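Local coordinates for protein KLLA0E08119p (Kluyveromyces lactis, PDB 3VA7) that probably carboxylates urea to urea-1-carboxylate with ATP, bicarbonate and covalently bound biotin, this chain being the urea carboxylase part of a longer protein that probably also hydrolyses that product, at residues Arg235-Gln240 with Ile252-Cys257; Val266-Pro271 with Gln323-Ile328; Thr301-Tyr306 with Glu317-Leu322. One frame throughout, in Å; residues are numbered along the deposited sequence.

How the contacts relate
All three contacts lie in the biotin carboxylase part and reach one antiparallel sheet. Contacts 1 and 3 are hairpin pairings whose strands 235-244 and 299-307 are neighbours, joined by I239 N to V302 O. Contact 2 leaves the sheet, setting strand 264-270, which follows contact 1's second strand, against the start of helix 326-333. Contact 2 is buried at every touching residue and contact 1 at all but G253; contact 3 is mostly buried but has exposed E317 at its border. Their chemistry differs accordingly: two salt bridges and an arginine–amide grip in contact 1, carbon contacts beside two arginine-paired glutamates in contact 2, backbone bonds and neighbouring glutamates in contact 3.

Contact 1 of 3, residues Arg235-Gln240 with Ile252-Cys257; sequences RHVEIQ and IGERDC
The side-chain oxygen of Q240 is gripped end-on by the guanidinium of R255: NH1 lies 2.9 Å from OE1, in the carbonyl plane and on a lone pair, whereas NH2, at 3.1 Å from the same OE1, comes from above that plane. Q240 meets this pair because its chain bends at chi2 (74°). R255 NE turns to the carboxylate of E238, 3.1 Å from OE2 on its anti lone pair, with a weak bond from NH2 beside it. Both acceptors sit in the guanidinium plane, at its edge, so the group's rotation is well fixed, and T329 OG1 gives NH1 a further partner. The E238 carboxylate stands nearly perpendicular to that plane (86°). Its other oxygen, OE1, accepts from H236 NE2 at 3.1 Å, a His-carboxylate bond in the ring plane but above the carboxylate plane.

A second salt bridge lies toward the other end of the pairing. R235 meets D256 side-on, NH2 at 2.9 Å and NE at 3.1 Å both reaching OD2, with the two flat groups nearly coplanar. P273 O also accepts from R235 NH2, and S258 OG occupies D256 OD1.

Both salt bridges ride on antiparallel beta pairing. E238 and R255 form a hydrogen-bonded pair, N to O at 2.8 Å in each direction, while V237 with D256 and I239 with E254 are non-hydrogen-bonded pairs. On the face of V237, I239 and E254, I239 CD1 rests 3.6 Å from E254 CB, and the E254 carboxylate goes on to R280. Helix 277-293 covers this face, M283 touching V237 and I239; strands 299-307 and 264-270 extend the sheet beyond the hairpin, pairing with strands 235-244 and 249-261 respectively.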
loop_
_atom_site.group_PDB
_atom_site.type_symbol
_atom_site.label_atom_id
_atom_site.label_comp_id
_atom_site.label_asym_id
_atom_site.label_seq_id
_atom_site.Cartn_x
_atom_site.Cartn_y
_atom_site.Cartn_z
ATOM N N ARG A 235 -18.830 9.561 -39.620
ATOM C CA ARG A 235 -19.354 8.867 -38.438
ATOM C C ARG A 235 -19.291 7.331 -38.565
ATOM O O ARG A 235 -19.004 6.793 -39.642
ATOM C CB ARG A 235 -20.750 9.376 -38.100
ATOM C CG ARG A 235 -20.687 10.777 -37.528
ATOM C CD ARG A 235 -22.041 11.382 -37.401
ATOM N NE ARG A 235 -22.923 10.561 -36.578
ATOM C CZ ARG A 235 -24.235 10.771 -36.441
ATOM N NH1 ARG A 235 -24.826 11.779 -37.074
ATOM N NH2 ARG A 235 -24.975 9.974 -35.671
ATOM N N HIS A 236 -19.507 6.631 -37.451
ATOM C CA HIS A 236 -19.492 5.158 -37.428
ATOM C C HIS A 236 -20.830 4.701 -36.840
ATOM O O HIS A 236 -21.044 4.791 -35.617
ATOM C CB HIS A 236 -18.302 4.701 -36.602
ATOM C CG HIS A 236 -18.183 3.223 -36.418
ATOM N ND1 HIS A 236 -17.053 2.525 -36.802
ATOM C CD2 HIS A 236 -18.999 2.320 -35.810
ATOM C CE1 HIS A 236 -17.195 1.249 -36.473
ATOM N NE2 HIS A 236 -18.366 1.099 -35.868
ATOM N N VAL A 237 -21.760 4.283 -37.702
ATOM C CA VAL A 237 -23.059 3.866 -37.221
ATOM C C VAL A 237 -23.128 2.396 -37.510
ATOM O O VAL A 237 -22.863 1.977 -38.636
ATOM C CB VAL A 237 -24.197 4.594 -37.891
ATOM C CG1 VAL A 237 -25.503 4.175 -37.269
ATOM C CG2 VAL A 237 -24.023 6.107 -37.755
ATOM N N GLU A 238 -23.419 1.585 -36.502
ATOM C CA GLU A 238 -23.446 0.168 -36.734
ATOM C C GLU A 238 -24.811 -0.362 -36.351
ATOM O O GLU A 238 -25.537 0.251 -35.534
ATOM C CB GLU A 238 -22.307 -0.509 -35.981
ATOM C CG GLU A 238 -22.451 -0.463 -34.440
ATOM C CD GLU A 238 -21.175 -0.834 -33.709
ATOM O OE1 GLU A 238 -20.075 -0.903 -34.326
ATOM O OE2 GLU A 238 -21.280 -1.054 -32.488
ATOM N N ILE A 239 -25.176 -1.487 -36.956
ATOM C CA ILE A 239 -26.437 -2.115 -36.658
ATOM C C ILE A 239 -26.183 -3.417 -35.948
ATOM O O ILE A 239 -25.382 -4.228 -36.380
ATOM C CB ILE A 239 -27.286 -2.344 -37.927
ATOM C CG1 ILE A 239 -27.662 -1.016 -38.596
ATOM C CG2 ILE A 239 -28.599 -3.136 -37.580
ATOM C CD1 ILE A 239 -28.950 -0.420 -38.031
ATOM N N GLN A 240 -26.852 -3.614 -34.833
ATOM C CA GLN A 240 -26.772 -4.883 -34.128
ATOM C C GLN A 240 -27.833 -5.783 -34.705
ATOM O O GLN A 240 -29.032 -5.448 -34.673
ATOM C CB GLN A 240 -27.050 -4.684 -32.641
ATOM C CG GLN A 240 -27.257 -5.959 -31.888
ATOM C CD GLN A 240 -25.958 -6.700 -31.664
ATOM O OE1 GLN A 240 -25.040 -6.198 -31.005
ATOM N NE2 GLN A 240 -25.855 -7.876 -32.243
ATOM N N ILE A 252 -31.721 -5.069 -34.445
ATOM C CA ILE A 252 -32.139 -4.855 -33.075
ATOM C C ILE A 252 -32.040 -3.365 -32.742
ATOM O O ILE A 252 -32.850 -2.870 -31.962
ATOM C CB ILE A 252 -31.377 -5.829 -32.117
ATOM C CG1 ILE A 252 -31.786 -7.272 -32.493
ATOM C CG2 ILE A 252 -31.623 -5.517 -30.656
ATOM C CD1 ILE A 252 -31.902 -8.286 -31.345
ATOM N N GLY A 253 -31.129 -2.653 -33.419
ATOM C CA GLY A 253 -30.953 -1.223 -33.255
ATOM C C GLY A 253 -29.605 -0.772 -33.805
ATOM O O GLY A 253 -28.805 -1.591 -34.314
ATOM N N GLU A 254 -29.338 0.531 -33.726
ATOM C CA GLU A 254 -28.067 1.062 -34.199
ATOM C C GLU A 254 -27.347 1.806 -33.095
ATOM O O GLU A 254 -27.963 2.351 -32.159
ATOM C CB GLU A 254 -28.248 1.997 -35.412
ATOM C CG GLU A 254 -28.530 3.449 -35.065
ATOM C CD GLU A 254 -29.919 3.649 -34.483
ATOM O OE1 GLU A 254 -30.707 2.662 -34.374
ATOM O OE2 GLU A 254 -30.236 4.811 -34.147
ATOM N N ARG A 255 -26.033 1.836 -33.225
ATOM C CA ARG A 255 -25.206 2.455 -32.233
ATOM C C ARG A 255 -24.275 3.319 -33.021
ATOM O O ARG A 255 -23.862 2.955 -34.119
ATOM C CB ARG A 255 -24.405 1.411 -31.443
ATOM C CG ARG A 255 -25.277 0.407 -30.736
ATOM C CD ARG A 255 -24.491 -0.633 -29.945
ATOM N NE ARG A 255 -23.751 -1.589 -30.762
ATOM C CZ ARG A 255 -24.033 -2.888 -30.852
ATOM N NH1 ARG A 255 -25.052 -3.433 -30.163
ATOM N NH2 ARG A 255 -23.278 -3.667 -31.628
ATOM N N ASP A 256 -23.948 4.470 -32.442
ATOM C CA ASP A 256 -22.906 5.326 -32.935
ATOM C C ASP A 256 -21.614 5.101 -32.121
ATOM O O ASP A 256 -21.615 5.148 -30.899
ATOM C CB ASP A 256 -23.400 6.736 -32.803
ATOM C CG ASP A 256 -22.490 7.717 -33.405
ATOM O OD1 ASP A 256 -21.303 7.835 -32.984
ATOM O OD2 ASP A 256 -22.987 8.396 -34.313
ATOM N N CYS A 257 -20.507 4.883 -32.824
ATOM C CA CYS A 257 -19.247 4.514 -32.231
ATOM C C CYS A 257 -18.170 5.391 -32.807
ATOM O O CYS A 257 -16.998 5.009 -32.921
ATOM C CB CYS A 257 -18.958 3.037 -32.498
ATOM S SG CYS A 257 -20.206 1.876 -31.777
#

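Contact 2 of 3, residues Val266-Pro271 with Gln323-Ile328; sequences VIEETP and QVEHPI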
loop_
_atom_site.group_PDB
_atom_site.type_symbol
_atom_site.label_atom_id
_atom_site.label_comp_id
_atom_site.label_asym_id
_atom_site.label_seq_id
_atom_site.Cartn_x
_atom_site.Cartn_y
_atom_site.Cartn_z
ATOM N N VAL A 266 -13.918 4.503 -27.442
ATOM C CA VAL A 266 -13.895 4.868 -26.010
ATOM C C VAL A 266 -15.271 5.197 -25.480
ATOM O O VAL A 266 -15.580 4.832 -24.340
ATOM C CB VAL A 266 -12.850 5.984 -25.572
ATOM C CG1 VAL A 266 -11.717 6.149 -26.556
ATOM C CG2 VAL A 266 -13.492 7.297 -25.383
ATOM N N ILE A 267 -16.098 5.864 -26.296
ATOM C CA ILE A 267 -17.498 6.092 -25.936
ATOM C C ILE A 267 -18.462 5.735 -27.060
ATOM O O ILE A 267 -18.261 6.113 -28.229
ATOM C CB ILE A 267 -17.769 7.565 -25.449
ATOM C CG1 ILE A 267 -17.342 7.737 -24.000
ATOM C CG2 ILE A 267 -19.241 7.993 -25.566
ATOM C CD1 ILE A 267 -16.165 8.644 -23.857
ATOM N N GLU A 268 -19.536 5.028 -26.691
ATOM C CA GLU A 268 -20.580 4.677 -27.649
ATOM C C GLU A 268 -21.945 5.067 -27.130
ATOM O O GLU A 268 -22.136 5.208 -25.930
ATOM C CB GLU A 268 -20.525 3.187 -27.989
ATOM C CG GLU A 268 -19.110 2.626 -28.167
ATOM C CD GLU A 268 -18.505 2.025 -26.875
ATOM O OE1 GLU A 268 -19.146 2.022 -25.797
ATOM O OE2 GLU A 268 -17.364 1.525 -26.941
ATOM N N GLU A 269 -22.889 5.231 -28.047
ATOM C CA GLU A 269 -24.257 5.645 -27.721
ATOM C C GLU A 269 -25.353 5.101 -28.688
ATOM O O GLU A 269 -25.095 4.743 -29.842
ATOM C CB GLU A 269 -24.348 7.179 -27.692
ATOM C CG GLU A 269 -24.306 7.846 -29.075
ATOM C CD GLU A 269 -24.493 9.365 -28.965
ATOM O OE1 GLU A 269 -23.605 10.157 -29.476
ATOM O OE2 GLU A 269 -25.538 9.738 -28.353
ATOM N N THR A 270 -26.579 5.107 -28.188
ATOM C CA THR A 270 -27.738 4.673 -28.911
ATOM C C THR A 270 -28.927 5.465 -28.354
ATOM O O THR A 270 -28.967 5.783 -27.147
ATOM C CB THR A 270 -27.930 3.108 -28.806
ATOM O OG1 THR A 270 -28.731 2.639 -29.890
ATOM C CG2 THR A 270 -28.597 2.672 -27.513
ATOM N N PRO A 271 -29.872 5.845 -29.234
ATOM C CA PRO A 271 -29.837 5.763 -30.717
ATOM C C PRO A 271 -28.751 6.631 -31.258
ATOM O O PRO A 271 -28.256 7.473 -30.553
ATOM C CB PRO A 271 -31.188 6.356 -31.155
ATOM C CG PRO A 271 -32.118 6.159 -29.970
ATOM C CD PRO A 271 -31.204 6.229 -28.722
ATOM N N GLN A 323 -20.320 -7.772 -29.671
ATOM C CA GLN A 323 -19.370 -6.657 -29.537
ATOM C C GLN A 323 -19.322 -6.047 -28.131
ATOM O O GLN A 323 -20.353 -6.080 -27.395
ATOM C CB GLN A 323 -19.729 -5.545 -30.515
ATOM C CG GLN A 323 -19.282 -5.742 -31.950
ATOM C CD GLN A 323 -19.739 -4.577 -32.778
ATOM O OE1 GLN A 323 -20.924 -4.330 -32.857
ATOM N NE2 GLN A 323 -18.826 -3.825 -33.337
ATOM N N VAL A 324 -18.148 -5.490 -27.771
ATOM C CA VAL A 324 -17.951 -4.821 -26.491
ATOM C C VAL A 324 -19.113 -3.856 -26.127
ATOM O O VAL A 324 -19.693 -3.980 -25.060
ATOM C CB VAL A 324 -16.560 -4.116 -26.359
ATOM C CG1 VAL A 324 -16.414 -3.454 -24.939
ATOM C CG2 VAL A 324 -15.339 -5.096 -26.652
ATOM N N GLU A 325 -19.529 -2.990 -27.049
ATOM C CA GLU A 325 -20.607 -2.009 -26.776
ATOM C C GLU A 325 -22.025 -2.525 -26.701
ATOM O O GLU A 325 -22.955 -1.695 -26.586
ATOM C CB GLU A 325 -20.596 -0.821 -27.769
ATOM C CG GLU A 325 -20.666 -1.209 -29.214
ATOM C CD GLU A 325 -19.292 -1.467 -29.860
ATOM O OE1 GLU A 325 -18.364 -1.947 -29.179
ATOM O OE2 GLU A 325 -19.134 -1.165 -31.070
ATOM N N HIS A 326 -22.218 -3.840 -26.801
ATOM C CA HIS A 326 -23.575 -4.418 -26.857
ATOM C C HIS A 326 -24.490 -3.997 -25.699
ATOM O O HIS A 326 -25.725 -3.990 -25.860
ATOM C CB HIS A 326 -23.544 -5.970 -26.944
ATOM C CG HIS A 326 -23.287 -6.641 -25.624
ATOM N ND1 HIS A 326 -22.020 -6.763 -25.089
ATOM C CD2 HIS A 326 -24.131 -7.200 -24.722
ATOM C CE1 HIS A 326 -22.096 -7.364 -23.909
ATOM N NE2 HIS A 326 -23.365 -7.638 -23.661
ATOM N N PRO A 327 -23.928 -3.681 -24.525
ATOM C CA PRO A 327 -24.879 -3.313 -23.446
ATOM C C PRO A 327 -25.733 -2.081 -23.671
ATOM O O PRO A 327 -26.817 -2.021 -23.116
ATOM C CB PRO A 327 -23.984 -3.086 -22.233
ATOM C CG PRO A 327 -22.683 -3.908 -22.510
ATOM C CD PRO A 327 -22.540 -3.806 -24.027
ATOM N N ILE A 328 -25.337 -1.125 -24.500
ATOM C CA ILE A 328 -26.240 0.035 -24.644
ATOM C C ILE A 328 -27.556 -0.349 -25.336
ATOM O O ILE A 328 -28.674 0.091 -24.935
ATOM C CB ILE A 328 -25.581 1.268 -25.278
ATOM C CG1 ILE A 328 -25.060 0.980 -26.678
ATOM C CG2 ILE A 328 -24.452 1.769 -24.392
ATOM C CD1 ILE A 328 -24.606 2.200 -27.381
#
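I328 meets strand 264-270 with its delta methyl: CD1 approaches E269 C at 3.3 Å and T270 CB at 3.7 Å. Its CG1 sits between the backbone N and the carbonyl carbon, and an extended chi2 carries CD1 out over the strand's backbone. T270 answers with CG2, 3.6 Å from I328 O, while its OG1 probably bonds to E254 O, at a doubtful spacing.

Q323-H326 is a type I beta turn leading into helix 326-333, within the ATP-grasp region of the biotin carboxylase. Its Q-V-E-H sequence, together with R367, matches the motif lining the bicarbonate site of biotin carboxylases, so this is probably part of that active site. Q323 O accepts both H326 N and H326 ND1, tying the imidazole back to the turn.

At the turn's third residue, E325 faces E268 of the strand; both chains bend at chi2 (-88° and 93°) and cross at about a right angle. E268 CD lies 3.6 Å from E325 CB; the carboxylate planes stack 7° apart, with the like charges of E268 OE2 and E325 OE1 at 4.3 Å. R367, bonded to both, probably offsets their repulsion; K265 holds E325 OE2. With an alanine at E268, R367 NE would probably lose its carboxylate mate and E325 CB its cover.

Contact 3 of 3, residues Thr301-Tyr306 with Glu317-Leu322; sequences TVEFIY and EVNARL
The beta hairpin of strands 299-307 and 312-319, within the ATP-grasp region of the biotin carboxylase, pairs T301 with N319, V302 with V318 and E303 with E317. Its antiparallel register follows from the bonds: T301 N to N319 O is 3.0 Å, while N319 N to T301 O and E303 N to E317 O are both 2.8 Å. The return bond, E317 N to E303 O, is weak.

On the face of T301, E303 and N319 the glutamates dominate. E303 and E317 run side by side and point the same way, yet their carboxylates are turned nearly perpendicular (87°), and E303 OE1 comes 3.0 Å from E317 OE1. Both are carboxylate oxygens, like charges close together and not hydrogen-bonded; K265 approaches E303 OE2 as a long, weak ion pair. In biotin carboxylases the equivalents of E303, E317 and N319 bind the magnesium of MgATP, so the close carboxylates are probably a metal site, with no metal modelled.

The opposite face, that of V302 and V318, is apolar, with CG2 to CG2 at 4.4 Å, and S287 of helix 277-293 touches V302.

Past the strand, A320 centres an inverse gamma turn. T301 keeps OG1 beside its backbone N (chi1 -56°), where Q323 OE1 is probably its partner, at a doubtful spacing, and a water bridges the ends: it donates to T301 OG1 at 2.9 Å and to R321 O at 2.6 Å.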
loop_
_atom_site.group_PDB
_atom_site.type_symbol
_atom_site.label_atom_id
_atom_site.label_comp_id
_atom_site.label_asym_id
_atom_site.label_seq_id
_atom_site.Cartn_x
_atom_site.Cartn_y
_atom_site.Cartn_z
ATOM N N THR A 301 -22.673 -7.714 -36.137
ATOM C CA THR A 301 -22.820 -6.290 -36.353
ATOM C C THR A 301 -22.380 -5.850 -37.727
ATOM O O THR A 301 -21.285 -6.206 -38.226
ATOM C CB THR A 301 -22.015 -5.470 -35.307
ATOM O OG1 THR A 301 -22.434 -5.855 -33.977
ATOM C CG2 THR A 301 -22.192 -3.942 -35.532
ATOM N N VAL A 302 -23.241 -5.039 -38.323
ATOM C CA VAL A 302 -22.947 -4.491 -39.594
ATOM C C VAL A 302 -22.557 -3.062 -39.351
ATOM O O VAL A 302 -23.395 -2.257 -38.970
ATOM C CB VAL A 302 -24.165 -4.554 -40.518
ATOM C CG1 VAL A 302 -23.744 -4.152 -41.923
ATOM C CG2 VAL A 302 -24.789 -5.974 -40.522
ATOM N N GLU A 303 -21.284 -2.760 -39.556
ATOM C CA GLU A 303 -20.805 -1.396 -39.441
ATOM C C GLU A 303 -20.923 -0.631 -40.772
ATOM O O GLU A 303 -20.620 -1.152 -41.860
ATOM C CB GLU A 303 -19.341 -1.350 -38.960
ATOM C CG GLU A 303 -18.962 -2.364 -37.893
ATOM C CD GLU A 303 -17.705 -1.989 -37.129
ATOM O OE1 GLU A 303 -16.710 -1.562 -37.765
ATOM O OE2 GLU A 303 -17.705 -2.114 -35.877
ATOM N N PHE A 304 -21.343 0.619 -40.654
ATOM C CA PHE A 304 -21.385 1.551 -41.763
ATOM C C PHE A 304 -20.618 2.854 -41.439
ATOM O O PHE A 304 -20.510 3.257 -40.282
ATOM C CB PHE A 304 -22.822 1.946 -42.026
ATOM C CG PHE A 304 -23.737 0.806 -42.274
ATOM C CD1 PHE A 304 -23.710 0.116 -43.505
ATOM C CD2 PHE A 304 -24.684 0.455 -41.317
ATOM C CE1 PHE A 304 -24.599 -0.924 -43.766
ATOM C CE2 PHE A 304 -25.582 -0.598 -41.554
ATOM C CZ PHE A 304 -25.543 -1.287 -42.780
ATOM N N ILE A 305 -20.093 3.491 -42.484
ATOM C CA ILE A 305 -19.653 4.881 -42.476
ATOM C C ILE A 305 -20.879 5.728 -42.780
ATOM O O ILE A 305 -21.733 5.311 -43.585
ATOM C CB ILE A 305 -18.624 5.077 -43.574
ATOM C CG1 ILE A 305 -17.603 3.921 -43.499
ATOM C CG2 ILE A 305 -17.978 6.460 -43.463
ATOM C CD1 ILE A 305 -16.335 4.039 -44.367
ATOM N N TYR A 306 -20.992 6.888 -42.133
ATOM C CA TYR A 306 -22.153 7.772 -42.335
ATOM C C TYR A 306 -21.764 9.247 -42.560
ATOM O O TYR A 306 -21.109 9.869 -41.702
ATOM C CB TYR A 306 -23.129 7.662 -41.158
ATOM C CG TYR A 306 -24.393 8.513 -41.238
ATOM C CD1 TYR A 306 -25.241 8.431 -42.339
ATOM C CD2 TYR A 306 -24.771 9.354 -40.184
ATOM C CE1 TYR A 306 -26.428 9.190 -42.419
ATOM C CE2 TYR A 306 -25.962 10.126 -40.246
ATOM C CZ TYR A 306 -26.784 10.037 -41.379
ATOM O OH TYR A 306 -27.966 10.757 -41.498
ATOM N N GLU A 317 -17.948 -3.113 -42.701
ATOM C CA GLU A 317 -17.600 -4.529 -42.347
ATOM C C GLU A 317 -18.662 -5.167 -41.478
ATOM O O GLU A 317 -19.475 -4.472 -40.872
ATOM C CB GLU A 317 -16.235 -4.664 -41.641
ATOM C CG GLU A 317 -16.118 -3.898 -40.335
ATOM C CD GLU A 317 -14.729 -3.945 -39.655
ATOM O OE1 GLU A 317 -14.337 -2.891 -39.067
ATOM O OE2 GLU A 317 -14.060 -5.014 -39.678
ATOM N N VAL A 318 -18.663 -6.490 -41.434
ATOM C CA VAL A 318 -19.460 -7.204 -40.457
ATOM C C VAL A 318 -18.522 -7.766 -39.401
ATOM O O VAL A 318 -17.525 -8.382 -39.751
ATOM C CB VAL A 318 -20.274 -8.342 -41.079
ATOM C CG1 VAL A 318 -21.149 -9.011 -40.013
ATOM C CG2 VAL A 318 -21.163 -7.796 -42.165
ATOM N N ASN A 319 -18.808 -7.504 -38.121
ATOM C CA ASN A 319 -18.171 -8.250 -37.034
ATOM C C ASN A 319 -19.011 -9.481 -36.747
ATOM O O ASN A 319 -20.195 -9.376 -36.401
ATOM C CB ASN A 319 -17.994 -7.417 -35.760
ATOM C CG ASN A 319 -17.373 -6.064 -36.031
ATOM O OD1 ASN A 319 -17.884 -5.064 -35.561
ATOM N ND2 ASN A 319 -16.276 -6.020 -36.806
ATOM N N ALA A 320 -18.386 -10.646 -36.895
ATOM C CA ALA A 320 -19.089 -11.915 -36.864
ATOM C C ALA A 320 -19.105 -12.462 -35.431
ATOM O O ALA A 320 -18.660 -13.581 -35.167
ATOM C CB ALA A 320 -18.421 -12.902 -37.845
ATOM N N ARG A 321 -19.634 -11.656 -34.508
ATOM C CA ARG A 321 -19.527 -11.920 -33.087
ATOM C C ARG A 321 -20.303 -10.914 -32.323
ATOM O O ARG A 321 -20.723 -9.930 -32.875
ATOM C CB ARG A 321 -18.074 -11.792 -32.666
ATOM C CG ARG A 321 -17.401 -10.469 -33.061
ATOM C CD ARG A 321 -15.986 -10.419 -32.417
ATOM N NE ARG A 321 -15.187 -9.267 -32.855
ATOM C CZ ARG A 321 -15.407 -8.017 -32.450
ATOM N NH1 ARG A 321 -16.431 -7.741 -31.623
ATOM N NH2 ARG A 321 -14.618 -7.032 -32.876
ATOM N N LEU A 322 -20.460 -11.120 -31.031
ATOM C CA LEU A 322 -20.971 -10.065 -30.175
ATOM C C LEU A 322 -19.913 -8.966 -30.045
ATOM O O LEU A 322 -18.732 -9.197 -30.277
ATOM C CB LEU A 322 -21.316 -10.631 -28.801
ATOM C CG LEU A 322 -22.117 -9.763 -27.834
ATOM C CD1 LEU A 322 -23.590 -9.574 -28.227
ATOM C CD2 LEU A 322 -22.013 -10.349 -26.439
HETATM O O HOH W 1 -22.690 -8.318 -32.469
#